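Local coordinates for NADPH-ferredoxin reductase FprA (Mycobacterium tuberculosis, PDB 1LQT), which transfers electrons between NADPH and ferredoxin with FAD as cofactor, and may supply electrons to P450 systems, at residues 94-105 / 353-361; 218-229 / 261-271. All coordinates share one frame; numbering follows the deposited sequence.

Interaction 1. Residues 94-105 / 353-361. With FAD (flavin-adenine dinucleotide), chain H.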
loop_
_atom_site.group_PDB
_atom_site.type_symbol
_atom_site.label_atom_id
_atom_site.label_comp_id
_atom_site.label_asym_id
_atom_site.label_seq_id
_atom_site.Cartn_x
_atom_site.Cartn_y
_atom_site.Cartn_z
ATOM N N SER A 94 -0.257 -4.628 -25.710
ATOM C CA SER A 94 -1.456 -5.277 -26.210
ATOM C C SER A 94 -1.239 -5.904 -27.601
ATOM O O SER A 94 -1.940 -6.822 -27.945
ATOM C CB SER A 94 -2.660 -4.346 -26.213
ATOM O OG SER A 94 -2.455 -3.333 -27.155
ATOM N N GLU A 95 -0.228 -5.449 -28.335
ATOM C CA GLU A 95 0.133 -6.036 -29.637
ATOM C C GLU A 95 1.010 -7.271 -29.451
ATOM O O GLU A 95 1.028 -8.151 -30.303
ATOM C CB GLU A 95 0.946 -5.060 -30.494
ATOM C CG GLU A 95 0.271 -3.775 -30.925
ATOM C CD GLU A 95 -0.898 -3.913 -31.872
ATOM O OE1 GLU A 95 -1.268 -5.060 -32.222
ATOM O OE2 GLU A 95 -1.456 -2.823 -32.272
ATOM N N ARG A 96 1.765 -7.330 -28.360
ATOM C CA ARG A 96 2.729 -8.381 -28.167
ATOM C C ARG A 96 2.312 -9.540 -27.294
ATOM O O ARG A 96 3.035 -10.528 -27.193
ATOM C CB ARG A 96 4.003 -7.778 -27.608
ATOM C CG ARG A 96 4.764 -7.039 -28.622
ATOM C CD ARG A 96 5.882 -6.317 -28.009
ATOM N NE ARG A 96 6.704 -5.719 -29.018
ATOM C CZ ARG A 96 6.454 -4.581 -29.589
ATOM N NH1 ARG A 96 5.370 -3.870 -29.255
ATOM N NH2 ARG A 96 7.279 -4.179 -30.538
ATOM N N TYR A 97 1.171 -9.419 -26.633
ATOM C CA TYR A 97 0.680 -10.425 -25.745
ATOM C C TYR A 97 -0.760 -10.717 -26.077
ATOM O O TYR A 97 -1.471 -9.856 -26.591
ATOM C CB TYR A 97 0.817 -9.930 -24.289
ATOM C CG TYR A 97 2.246 -9.871 -23.807
ATOM C CD1 TYR A 97 3.023 -8.740 -23.988
ATOM C CD2 TYR A 97 2.831 -10.971 -23.214
ATOM C CE1 TYR A 97 4.318 -8.704 -23.567
ATOM C CE2 TYR A 97 4.140 -10.942 -22.782
ATOM C CZ TYR A 97 4.887 -9.818 -22.963
ATOM O OH TYR A 97 6.189 -9.744 -22.519
ATOM N N ASP A 98 -1.188 -11.939 -25.799
ATOM C CA ASP A 98 -2.599 -12.286 -25.946
ATOM C C ASP A 98 -3.492 -11.482 -25.023
ATOM O O ASP A 98 -4.596 -11.099 -25.400
ATOM C CB ASP A 98 -2.811 -13.775 -25.748
ATOM C CG ASP A 98 -2.154 -14.593 -26.842
ATOM O OD1 ASP A 98 -1.138 -15.257 -26.542
ATOM O OD2 ASP A 98 -2.624 -14.565 -27.986
ATOM N N ALA A 99 -3.010 -11.240 -23.802
ATOM C CA ALA A 99 -3.739 -10.400 -22.856
ATOM C C ALA A 99 -2.730 -9.767 -21.922
ATOM O O ALA A 99 -1.627 -10.271 -21.745
ATOM C CB ALA A 99 -4.732 -11.208 -22.092
ATOM N N VAL A 100 -3.150 -8.645 -21.324
ATOM C CA VAL A 100 -2.319 -7.886 -20.415
ATOM C C VAL A 100 -3.161 -7.615 -19.180
ATOM O O VAL A 100 -4.288 -7.166 -19.275
ATOM C CB VAL A 100 -1.860 -6.560 -21.033
ATOM C CG1 VAL A 100 -0.859 -5.867 -20.126
ATOM C CG2 VAL A 100 -1.257 -6.765 -22.451
ATOM N N ILE A 101 -2.577 -7.891 -18.016
ATOM C CA ILE A 101 -3.231 -7.638 -16.730
ATOM C C ILE A 101 -2.493 -6.514 -16.023
ATOM O O ILE A 101 -1.302 -6.628 -15.751
ATOM C CB ILE A 101 -3.233 -8.874 -15.850
ATOM C CG1 ILE A 101 -3.887 -10.080 -16.543
ATOM C CG2 ILE A 101 -3.915 -8.570 -14.549
ATOM C CD1 ILE A 101 -3.809 -11.327 -15.752
ATOM N N TYR A 102 -3.208 -5.426 -15.736
ATOM C CA TYR A 102 -2.672 -4.317 -14.967
ATOM C C TYR A 102 -2.947 -4.553 -13.493
ATOM O O TYR A 102 -4.090 -4.627 -13.068
ATOM C CB TYR A 102 -3.269 -2.987 -15.470
ATOM C CG TYR A 102 -2.664 -2.664 -16.798
ATOM C CD1 TYR A 102 -3.187 -3.181 -17.971
ATOM C CD2 TYR A 102 -1.504 -1.911 -16.900
ATOM C CE1 TYR A 102 -2.558 -2.994 -19.173
ATOM C CE2 TYR A 102 -0.880 -1.704 -18.104
ATOM C CZ TYR A 102 -1.395 -2.261 -19.235
ATOM O OH TYR A 102 -0.718 -2.079 -20.412
ATOM N N ALA A 103 -1.859 -4.623 -12.723
ATOM C CA ALA A 103 -1.856 -4.920 -11.306
ATOM C C ALA A 103 -0.999 -3.862 -10.609
ATOM O O ALA A 103 -0.137 -4.163 -9.781
ATOM C CB ALA A 103 -1.324 -6.330 -11.067
ATOM N N VAL A 104 -1.256 -2.596 -10.947
ATOM C CA VAL A 104 -0.358 -1.514 -10.612
ATOM C C VAL A 104 -0.623 -0.886 -9.251
ATOM O O VAL A 104 0.106 0.005 -8.816
ATOM C CB VAL A 104 -0.398 -0.410 -11.690
ATOM C CG1 VAL A 104 0.212 -0.888 -12.989
ATOM C CG2 VAL A 104 -1.820 0.169 -11.886
ATOM N N GLY A 105 -1.658 -1.343 -8.569
ATOM C CA GLY A 105 -1.957 -0.789 -7.249
ATOM C C GLY A 105 -2.294 0.679 -7.312
ATOM O O GLY A 105 -2.739 1.218 -8.341
ATOM N N ASN A 353 -8.689 -7.138 -24.537
ATOM C CA ASN A 353 -7.663 -8.046 -24.014
ATOM C C ASN A 353 -6.808 -7.468 -22.879
ATOM O O ASN A 353 -5.767 -8.024 -22.581
ATOM C CB ASN A 353 -6.750 -8.584 -25.130
ATOM C CG ASN A 353 -5.806 -7.582 -25.638
ATOM O OD1 ASN A 353 -6.104 -6.377 -25.596
ATOM N ND2 ASN A 353 -4.630 -8.035 -26.144
ATOM N N GLU A 354 -7.265 -6.376 -22.264
ATOM C CA GLU A 354 -6.562 -5.782 -21.129
ATOM C C GLU A 354 -7.480 -5.861 -19.923
ATOM O O GLU A 354 -8.676 -5.610 -20.024
ATOM C CB GLU A 354 -6.162 -4.357 -21.448
ATOM C CG GLU A 354 -5.257 -4.237 -22.662
ATOM C CD GLU A 354 -5.246 -2.837 -23.230
ATOM O OE1 GLU A 354 -6.315 -2.381 -23.691
ATOM O OE2 GLU A 354 -4.198 -2.172 -23.219
ATOM N N TYR A 355 -6.873 -6.126 -18.765
ATOM C CA TYR A 355 -7.570 -6.446 -17.553
ATOM C C TYR A 355 -6.928 -5.717 -16.397
ATOM O O TYR A 355 -5.817 -5.202 -16.504
ATOM C CB TYR A 355 -7.526 -7.969 -17.308
ATOM C CG TYR A 355 -8.217 -8.736 -18.411
ATOM C CD1 TYR A 355 -7.559 -9.040 -19.594
ATOM C CD2 TYR A 355 -9.541 -9.122 -18.272
ATOM C CE1 TYR A 355 -8.213 -9.689 -20.623
ATOM C CE2 TYR A 355 -10.204 -9.757 -19.318
ATOM C CZ TYR A 355 -9.532 -10.040 -20.481
ATOM O OH TYR A 355 -10.195 -10.675 -21.512
ATOM N N VAL A 356 -7.616 -5.724 -15.272
ATOM C CA VAL A 356 -7.115 -5.187 -14.020
ATOM C C VAL A 356 -7.395 -6.154 -12.885
ATOM O O VAL A 356 -8.383 -6.873 -12.892
ATOM C CB VAL A 356 -7.732 -3.808 -13.686
ATOM C CG1 VAL A 356 -7.091 -2.723 -14.517
ATOM C CG2 VAL A 356 -9.248 -3.795 -13.846
ATOM N N VAL A 357 -6.510 -6.137 -11.890
ATOM C CA VAL A 357 -6.663 -6.842 -10.636
ATOM C C VAL A 357 -6.153 -5.936 -9.527
ATOM O O VAL A 357 -5.385 -5.017 -9.762
ATOM C CB VAL A 357 -5.896 -8.199 -10.596
ATOM C CG1 VAL A 357 -6.501 -9.172 -11.627
ATOM C CG2 VAL A 357 -4.427 -7.973 -10.846
ATOM N N GLY A 358 -6.547 -6.249 -8.307
ATOM C CA GLY A 358 -5.988 -5.586 -7.146
ATOM C C GLY A 358 -6.572 -4.215 -6.907
ATOM O O GLY A 358 -7.670 -3.874 -7.344
ATOM N N TRP A 359 -5.808 -3.411 -6.186
ATOM C CA TRP A 359 -6.255 -2.078 -5.811
ATOM C C TRP A 359 -6.564 -1.147 -6.977
ATOM O O TRP A 359 -7.393 -0.273 -6.815
ATOM C CB TRP A 359 -5.240 -1.468 -4.842
ATOM C CG TRP A 359 -5.325 -2.049 -3.466
ATOM C CD1 TRP A 359 -6.040 -3.127 -3.068
ATOM C CD2 TRP A 359 -4.726 -1.510 -2.295
ATOM N NE1 TRP A 359 -5.929 -3.298 -1.710
ATOM C CE2 TRP A 359 -5.146 -2.295 -1.211
ATOM C CE3 TRP A 359 -3.905 -0.401 -2.044
ATOM C CZ2 TRP A 359 -4.787 -2.004 0.087
ATOM C CZ3 TRP A 359 -3.565 -0.110 -0.719
ATOM C CH2 TRP A 359 -4.015 -0.913 0.309
ATOM N N ILE A 360 -5.926 -1.312 -8.130
ATOM C CA ILE A 360 -6.270 -0.469 -9.245
ATOM C C ILE A 360 -7.672 -0.797 -9.800
ATOM O O ILE A 360 -8.289 0.041 -10.440
ATOM C CB ILE A 360 -5.184 -0.526 -10.358
ATOM C CG1 ILE A 360 -5.334 0.683 -11.310
ATOM C CG2 ILE A 360 -5.224 -1.828 -11.140
ATOM C CD1 ILE A 360 -5.129 2.071 -10.687
ATOM N N LYS A 361 -8.129 -2.018 -9.570
ATOM C CA LYS A 361 -9.468 -2.493 -9.950
ATOM C C LYS A 361 -10.525 -2.134 -8.917
ATOM O O LYS A 361 -11.603 -1.653 -9.291
ATOM C CB LYS A 361 -9.449 -4.025 -10.127
ATOM C CG LYS A 361 -10.826 -4.720 -10.393
ATOM C CD LYS A 361 -10.619 -6.267 -10.383
ATOM C CE LYS A 361 -11.913 -7.063 -10.545
ATOM N NZ LYS A 361 -11.641 -8.539 -10.429
HETATM P PA FAD H . 0.650 -3.336 -4.825
HETATM O O1A FAD H . 0.723 -1.881 -4.592
HETATM O O2A FAD H . 1.051 -4.280 -3.752
HETATM O O5B FAD H . 1.544 -3.695 -6.102
HETATM C C5B FAD H . 1.521 -2.844 -7.254
HETATM C C4B FAD H . 2.830 -3.087 -7.996
HETATM O O4B FAD H . 2.700 -2.482 -9.280
HETATM C C3B FAD H . 4.055 -2.454 -7.325
HETATM O O3B FAD H . 5.136 -3.353 -7.231
HETATM C C2B FAD H . 4.347 -1.274 -8.213
HETATM O O2B FAD H . 5.677 -0.807 -8.196
HETATM C C1B FAD H . 3.903 -1.802 -9.582
HETATM N N9A FAD H . 3.608 -0.772 -10.569
HETATM C C8A FAD H . 2.821 0.331 -10.379
HETATM N N7A FAD H . 2.731 1.073 -11.476
HETATM C C5A FAD H . 3.528 0.430 -12.404
HETATM C C6A FAD H . 3.837 0.742 -13.730
HETATM N N6A FAD H . 3.337 1.780 -14.383
HETATM N N1A FAD H . 4.661 -0.119 -14.387
HETATM C C2A FAD H . 5.134 -1.221 -13.744
HETATM N N3A FAD H . 4.874 -1.580 -12.480
HETATM C C4A FAD H . 4.065 -0.721 -11.851
HETATM N N1 FAD H . -2.171 -6.170 4.061
HETATM C C2 FAD H . -2.034 -7.194 4.950
HETATM O O2 FAD H . -2.576 -8.266 4.764
HETATM N N3 FAD H . -1.283 -6.987 6.096
HETATM C C4 FAD H . -0.591 -5.841 6.360
HETATM O O4 FAD H . 0.102 -5.731 7.396
HETATM C C4X FAD H . -0.695 -4.812 5.416
HETATM N N5 FAD H . -0.009 -3.631 5.594
HETATM C C5X FAD H . -0.152 -2.618 4.681
HETATM C C6 FAD H . 0.506 -1.427 4.869
HETATM C C7 FAD H . 0.336 -0.349 4.018
HETATM C C7M FAD H . 1.092 0.929 4.253
HETATM C C8 FAD H . -0.513 -0.504 2.915
HETATM C C8M FAD H . -0.756 0.640 1.970
HETATM C C9 FAD H . -1.171 -1.713 2.697
HETATM C C9A FAD H . -1.003 -2.780 3.568
HETATM N N10 FAD H . -1.671 -3.995 3.381
HETATM C C10 FAD H . -1.501 -5.015 4.284
HETATM C "C1'" FAD H . -2.537 -4.241 2.192
HETATM C "C2'" FAD H . -1.730 -4.795 1.019
HETATM O "O2'" FAD H . -0.562 -4.023 0.886
HETATM C "C3'" FAD H . -2.570 -4.719 -0.270
HETATM O "O3'" FAD H . -3.740 -5.524 -0.158
HETATM C "C4'" FAD H . -1.890 -5.262 -1.527
HETATM O "O4'" FAD H . -0.488 -5.005 -1.515
HETATM C "C5'" FAD H . -2.520 -4.655 -2.781
HETATM O "O5'" FAD H . -1.954 -5.388 -3.874
HETATM P P FAD H . -1.848 -4.846 -5.362
HETATM O O1P FAD H . -1.224 -5.964 -6.105
HETATM O O2P FAD H . -3.137 -4.296 -5.880
HETATM O O3P FAD H . -0.875 -3.594 -5.306
HETATM O O HOH W 1 -1.852 -3.200 -22.536
HETATM O O HOH W 2 -3.635 -3.366 -8.454
#
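N353 ties the start of strand 354-356 to the turn between helix 90-96 and strand 99-102. Its CG sits between the backbone N and carbonyl carbon (chi1 73°), which swings the amide toward that turn. N353 ND2 donates to D98 O at 3.2 Å. The bond lies in the amide plane but arrives from above the D98 carbonyl plane. A second, weak bond runs from ND2 to S94 O.

Parallel pairing follows. V100 N donates to N353 O and V100 O accepts from Y355 N. Y102 N then gives Y355 O a short, straight bond (2.7 Å, 175°), and Y102 O accepts from V357 N. The Y102 ring turns its edge to Y355 O, with CD1 3.6 Å from that oxygen. One water accepts from Y102 OH and donates to E354 OE2, both at 2.7 Å; E354 OE1 bonds to S351 OG.

Y355 points to the other face, with I101. Y355 CE1 meets A99 CB at 4.1 Å, and its OH bonds to N385 of helix 370-391.

Beyond the strands, V104 CG2 packs on I360 CG1 at 3.6 Å. W359 N donates to FAD O2P at 2.8 Å, and the indole lays one face against FAD C5'. A second water donates to V357 O and O2P and accepts from G105 N and I360 N. Neutral donors, not charged side chains of these segments, thus bond to O2P.

Interaction 2. Residues 218-229 / 261-271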
loop_
_atom_site.group_PDB
_atom_site.type_symbol
_atom_site.label_atom_id
_atom_site.label_comp_id
_atom_site.label_asym_id
_atom_site.label_seq_id
_atom_site.Cartn_x
_atom_site.Cartn_y
_atom_site.Cartn_z
ATOM N N LEU A 218 3.840 -1.483 22.899
ATOM C CA LEU A 218 4.841 -0.504 22.576
ATOM C C LEU A 218 5.513 -0.007 23.835
ATOM O O LEU A 218 4.935 0.755 24.621
ATOM C CB LEU A 218 4.199 0.663 21.852
ATOM C CG LEU A 218 3.549 0.339 20.513
ATOM C CD1 LEU A 218 2.718 1.497 20.047
ATOM C CD2 LEU A 218 4.601 0.015 19.509
ATOM N N ASP A 219 6.736 -0.471 24.054
ATOM C CA ASP A 219 7.501 -0.061 25.204
ATOM C C ASP A 219 7.663 1.455 25.215
ATOM O O ASP A 219 8.052 2.046 24.210
ATOM C CB ASP A 219 8.899 -0.695 25.139
ATOM C CG ASP A 219 8.919 -2.157 25.525
ATOM O OD1 ASP A 219 7.973 -2.916 25.236
ATOM O OD2 ASP A 219 9.900 -2.655 26.116
ATOM N N GLY A 220 7.392 2.079 26.348
ATOM C CA GLY A 220 7.569 3.502 26.507
ATOM C C GLY A 220 6.434 4.363 26.016
ATOM O O GLY A 220 6.516 5.598 26.131
ATOM N N VAL A 221 5.381 3.740 25.484
ATOM C CA VAL A 221 4.266 4.466 24.918
ATOM C C VAL A 221 2.997 4.099 25.629
ATOM O O VAL A 221 2.688 2.919 25.824
ATOM C CB VAL A 221 4.070 4.095 23.438
ATOM C CG1 VAL A 221 2.937 4.915 22.801
ATOM C CG2 VAL A 221 5.375 4.284 22.686
ATOM N N ASP A 222 2.259 5.124 26.017
ATOM C CA ASP A 222 0.901 4.947 26.505
ATOM C C ASP A 222 -0.113 5.349 25.434
ATOM O O ASP A 222 -0.027 6.414 24.794
ATOM C CB ASP A 222 0.660 5.782 27.711
ATOM C CG ASP A 222 1.415 5.275 28.945
ATOM O OD1 ASP A 222 1.934 4.140 28.983
ATOM O OD2 ASP A 222 1.510 5.984 29.909
ATOM N N VAL A 223 -1.115 4.511 25.311
ATOM C CA VAL A 223 -2.248 4.789 24.436
ATOM C C VAL A 223 -3.243 5.613 25.253
ATOM O O VAL A 223 -3.582 5.234 26.367
ATOM C CB VAL A 223 -2.862 3.505 23.956
ATOM C CG1 VAL A 223 -4.073 3.800 23.093
ATOM C CG2 VAL A 223 -1.861 2.721 23.156
ATOM N N VAL A 224 -3.650 6.755 24.727
ATOM C CA VAL A 224 -4.502 7.696 25.421
ATOM C C VAL A 224 -5.810 7.829 24.658
ATOM O O VAL A 224 -5.833 8.294 23.528
ATOM C CB VAL A 224 -3.828 9.072 25.545
ATOM C CG1 VAL A 224 -4.773 10.039 26.224
ATOM C CG2 VAL A 224 -2.513 8.979 26.280
ATOM N N ILE A 225 -6.907 7.439 25.308
ATOM C CA ILE A 225 -8.239 7.686 24.789
ATOM C C ILE A 225 -9.062 8.272 25.915
ATOM O O ILE A 225 -9.323 7.603 26.909
ATOM C CB ILE A 225 -8.914 6.449 24.273
ATOM C CG1 ILE A 225 -7.997 5.727 23.286
ATOM C CG2 ILE A 225 -10.254 6.817 23.632
ATOM C CD1 ILE A 225 -8.614 4.537 22.659
ATOM N N ASP A 226 -9.460 9.514 25.772
ATOM C CA ASP A 226 -10.281 10.133 26.791
ATOM C C ASP A 226 -11.618 9.395 26.858
ATOM O O ASP A 226 -12.219 9.127 25.834
ATOM C CB ASP A 226 -10.482 11.584 26.388
ATOM C CG ASP A 226 -11.120 12.391 27.461
ATOM O OD1 ASP A 226 -12.231 12.062 27.883
ATOM O OD2 ASP A 226 -10.560 13.396 27.922
ATOM N N PRO A 227 -12.091 9.066 28.057
ATOM C CA PRO A 227 -13.373 8.386 28.155
ATOM C C PRO A 227 -14.505 9.062 27.374
ATOM O O PRO A 227 -15.399 8.376 26.899
ATOM C CB PRO A 227 -13.635 8.386 29.657
ATOM C CG PRO A 227 -12.289 8.280 30.219
ATOM C CD PRO A 227 -11.424 9.173 29.368
ATOM N N ALA A 228 -14.476 10.377 27.243
ATOM C CA ALA A 228 -15.499 11.096 26.506
ATOM C C ALA A 228 -15.571 10.687 25.044
ATOM O O ALA A 228 -16.592 10.880 24.411
ATOM C CB ALA A 228 -15.278 12.596 26.590
ATOM N N GLU A 229 -14.482 10.148 24.500
ATOM C CA GLU A 229 -14.484 9.684 23.124
ATOM C C GLU A 229 -15.441 8.505 22.922
ATOM O O GLU A 229 -15.798 8.187 21.809
ATOM C CB GLU A 229 -13.080 9.278 22.677
ATOM C CG GLU A 229 -12.066 10.396 22.670
ATOM C CD GLU A 229 -12.298 11.466 21.638
ATOM O OE1 GLU A 229 -12.858 11.160 20.591
ATOM O OE2 GLU A 229 -11.895 12.623 21.877
ATOM N N ARG A 261 -0.420 8.988 32.639
ATOM C CA ARG A 261 0.844 8.956 33.402
ATOM C C ARG A 261 1.875 9.938 32.865
ATOM O O ARG A 261 2.296 9.738 31.726
ATOM C CB ARG A 261 1.513 7.580 33.123
ATOM C CG ARG A 261 1.435 6.544 34.220
ATOM C CD ARG A 261 1.357 5.075 33.774
ATOM N NE ARG A 261 2.110 4.721 32.561
ATOM C CZ ARG A 261 2.533 3.482 32.286
ATOM N NH1 ARG A 261 2.299 2.483 33.130
ATOM N NH2 ARG A 261 3.189 3.223 31.172
ATOM N N PRO A 262 2.387 10.917 33.625
ATOM C CA PRO A 262 3.491 11.710 33.103
ATOM C C PRO A 262 4.703 10.858 32.746
ATOM O O PRO A 262 4.911 9.791 33.330
ATOM C CB PRO A 262 3.849 12.592 34.312
ATOM C CG PRO A 262 2.661 12.701 35.100
ATOM C CD PRO A 262 2.014 11.388 34.974
ATOM N N GLY A 263 5.475 11.351 31.787
ATOM C CA GLY A 263 6.785 10.796 31.502
ATOM C C GLY A 263 6.853 9.807 30.367
ATOM O O GLY A 263 7.914 9.311 30.039
ATOM N N HIS A 264 5.737 9.493 29.757
ATOM C CA HIS A 264 5.693 8.500 28.703
ATOM C C HIS A 264 5.410 9.174 27.385
ATOM O O HIS A 264 4.864 10.255 27.337
ATOM C CB HIS A 264 4.596 7.486 29.051
ATOM C CG HIS A 264 4.874 6.732 30.309
ATOM N ND1 HIS A 264 5.272 5.416 30.307
ATOM C CD2 HIS A 264 4.847 7.117 31.607
ATOM C CE1 HIS A 264 5.479 5.016 31.551
ATOM N NE2 HIS A 264 5.229 6.033 32.361
ATOM N N ARG A 265 5.811 8.540 26.302
ATOM C CA ARG A 265 5.366 9.001 25.005
ATOM C C ARG A 265 3.881 8.635 24.889
ATOM O O ARG A 265 3.427 7.710 25.544
ATOM C CB ARG A 265 6.212 8.399 23.890
ATOM C CG ARG A 265 7.705 8.791 23.976
ATOM C CD ARG A 265 8.551 8.114 22.850
ATOM N NE ARG A 265 8.503 6.671 23.070
ATOM C CZ ARG A 265 9.138 5.708 22.403
ATOM N NH1 ARG A 265 9.911 6.005 21.345
ATOM N NH2 ARG A 265 8.968 4.423 22.800
ATOM N N ARG A 266 3.139 9.387 24.077
ATOM C CA ARG A 266 1.678 9.250 24.029
ATOM C C ARG A 266 1.172 9.048 22.596
ATOM O O ARG A 266 1.550 9.793 21.718
ATOM C CB ARG A 266 1.011 10.516 24.586
ATOM C CG ARG A 266 1.204 10.735 26.078
ATOM C CD ARG A 266 0.948 12.186 26.515
ATOM N NE ARG A 266 -0.359 12.729 26.137
ATOM C CZ ARG A 266 -1.460 12.691 26.872
ATOM N NH1 ARG A 266 -1.456 12.062 28.024
ATOM N NH2 ARG A 266 -2.566 13.282 26.432
ATOM N N MET A 267 0.257 8.095 22.438
ATOM C CA MET A 267 -0.497 7.906 21.218
ATOM C C MET A 267 -1.940 8.203 21.572
ATOM O O MET A 267 -2.573 7.412 22.249
ATOM C CB MET A 267 -0.345 6.488 20.696
ATOM C CG MET A 267 -0.957 6.319 19.328
ATOM S SD MET A 267 -0.891 4.620 18.723
ATOM C CE MET A 267 0.872 4.368 18.544
ATOM N N VAL A 268 -2.442 9.348 21.122
ATOM C CA VAL A 268 -3.752 9.857 21.515
ATOM C C VAL A 268 -4.748 9.661 20.382
ATOM O O VAL A 268 -4.451 9.997 19.233
ATOM C CB VAL A 268 -3.654 11.380 21.813
ATOM C CG1 VAL A 268 -5.001 11.943 22.202
ATOM C CG2 VAL A 268 -2.623 11.682 22.876
ATOM N N PHE A 269 -5.926 9.136 20.697
ATOM C CA PHE A 269 -7.000 8.998 19.711
ATOM C C PHE A 269 -8.061 10.060 19.954
ATOM O O PHE A 269 -8.632 10.144 21.022
ATOM C CB PHE A 269 -7.666 7.628 19.794
ATOM C CG PHE A 269 -6.802 6.492 19.282
ATOM C CD1 PHE A 269 -5.808 5.962 20.062
ATOM C CD2 PHE A 269 -6.992 5.981 18.027
ATOM C CE1 PHE A 269 -5.017 4.929 19.605
ATOM C CE2 PHE A 269 -6.215 4.953 17.555
ATOM C CZ PHE A 269 -5.220 4.432 18.335
ATOM N N ARG A 270 -8.327 10.833 18.900
ATOM C CA ARG A 270 -9.406 11.826 18.872
ATOM C C ARG A 270 -10.351 11.453 17.734
ATOM O O ARG A 270 -9.911 11.277 16.615
ATOM C CB ARG A 270 -8.828 13.204 18.595
ATOM C CG ARG A 270 -8.088 13.814 19.766
ATOM C CD ARG A 270 -8.967 14.452 20.804
ATOM N NE ARG A 270 -9.825 15.504 20.275
ATOM C CZ ARG A 270 -9.489 16.781 20.060
ATOM N NH1 ARG A 270 -8.298 17.267 20.347
ATOM N NH2 ARG A 270 -10.400 17.607 19.601
ATOM N N PHE A 271 -11.618 11.282 18.035
ATOM C CA PHE A 271 -12.627 10.982 17.052
ATOM C C PHE A 271 -13.493 12.222 16.832
ATOM O O PHE A 271 -13.362 13.234 17.499
ATOM C CB PHE A 271 -13.465 9.784 17.467
ATOM C CG PHE A 271 -12.659 8.529 17.644
ATOM C CD1 PHE A 271 -12.426 7.674 16.576
ATOM C CD2 PHE A 271 -12.101 8.210 18.856
ATOM C CE1 PHE A 271 -11.694 6.526 16.737
ATOM C CE2 PHE A 271 -11.364 7.062 19.015
ATOM C CZ PHE A 271 -11.158 6.208 17.950
HETATM O O HOH W 3 -0.084 7.907 29.901
HETATM O O HOH W 4 4.788 3.675 28.460
HETATM O O HOH W 5 -8.550 11.116 23.599
HETATM O O HOH W 6 -12.487 14.311 19.920
#
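D222 holds CG beside its backbone N (chi1 -71°), and R261 bends at chi2 and chi3; this brings carboxylate and guanidinium into a salt bridge. D222 OD1 meets R261 NH2 at 2.7 Å. D222 OD2 accepts from R261 NE on its syn side at 3.0 Å. The two planes stand 50° apart. The carboxylate lies nearly parallel to the H264 ring (19° between planes), with D222 OD2 over a ring face, 3.5 Å from H264 CG. Waters add a bond to each oxygen of this buried charge.

E229 bends at chi2 to reach the far end of strand 265-270. E229 OE1 accepts from F271 N at 2.8 Å, met from above the carboxylate plane. E229 OE2 makes a long salt bridge to R270 NE (3.9 Å), and a water links the two atoms. R270 also pairs with E311.

Between these ends the strands run parallel, bonded through D222 and V224. V224 CG2 covers a face of the R266 guanidinium, 3.7 Å from R266 NH1; E193 takes the NE of that arginine. On the other face V223 CG1 touches F269 CE1 at 3.8 Å. Helix 157-167 packs on M267 and F269, and helix 243-256 on V223 and I225.

Helices 235-241 and 243-256 join the two strands in a beta-alpha-beta crossover at the edge of the parallel sheet, as in Rossmann-type NADP-binding domains.

How the interactions relate
Both contacts pair an outermost strand with its neighbour in parallel, but in different sheets. Interaction 1 closes one side of the mixed sheet beside FAD; interaction 2 closes one side of the parallel sheet that serves NADP. Their centres lie 44 Å apart, on opposite sides of the chain's centre. Interaction 1 is largely buried. Its side chains are mostly apolar or aromatic, and the residues just past its strands reach the cofactor. Interaction 2 is partly exposed and relies on charged pairs at both ends, over an apolar face. It touches no cofactor, although F271 lies against N155, a probable NADP-binding residue.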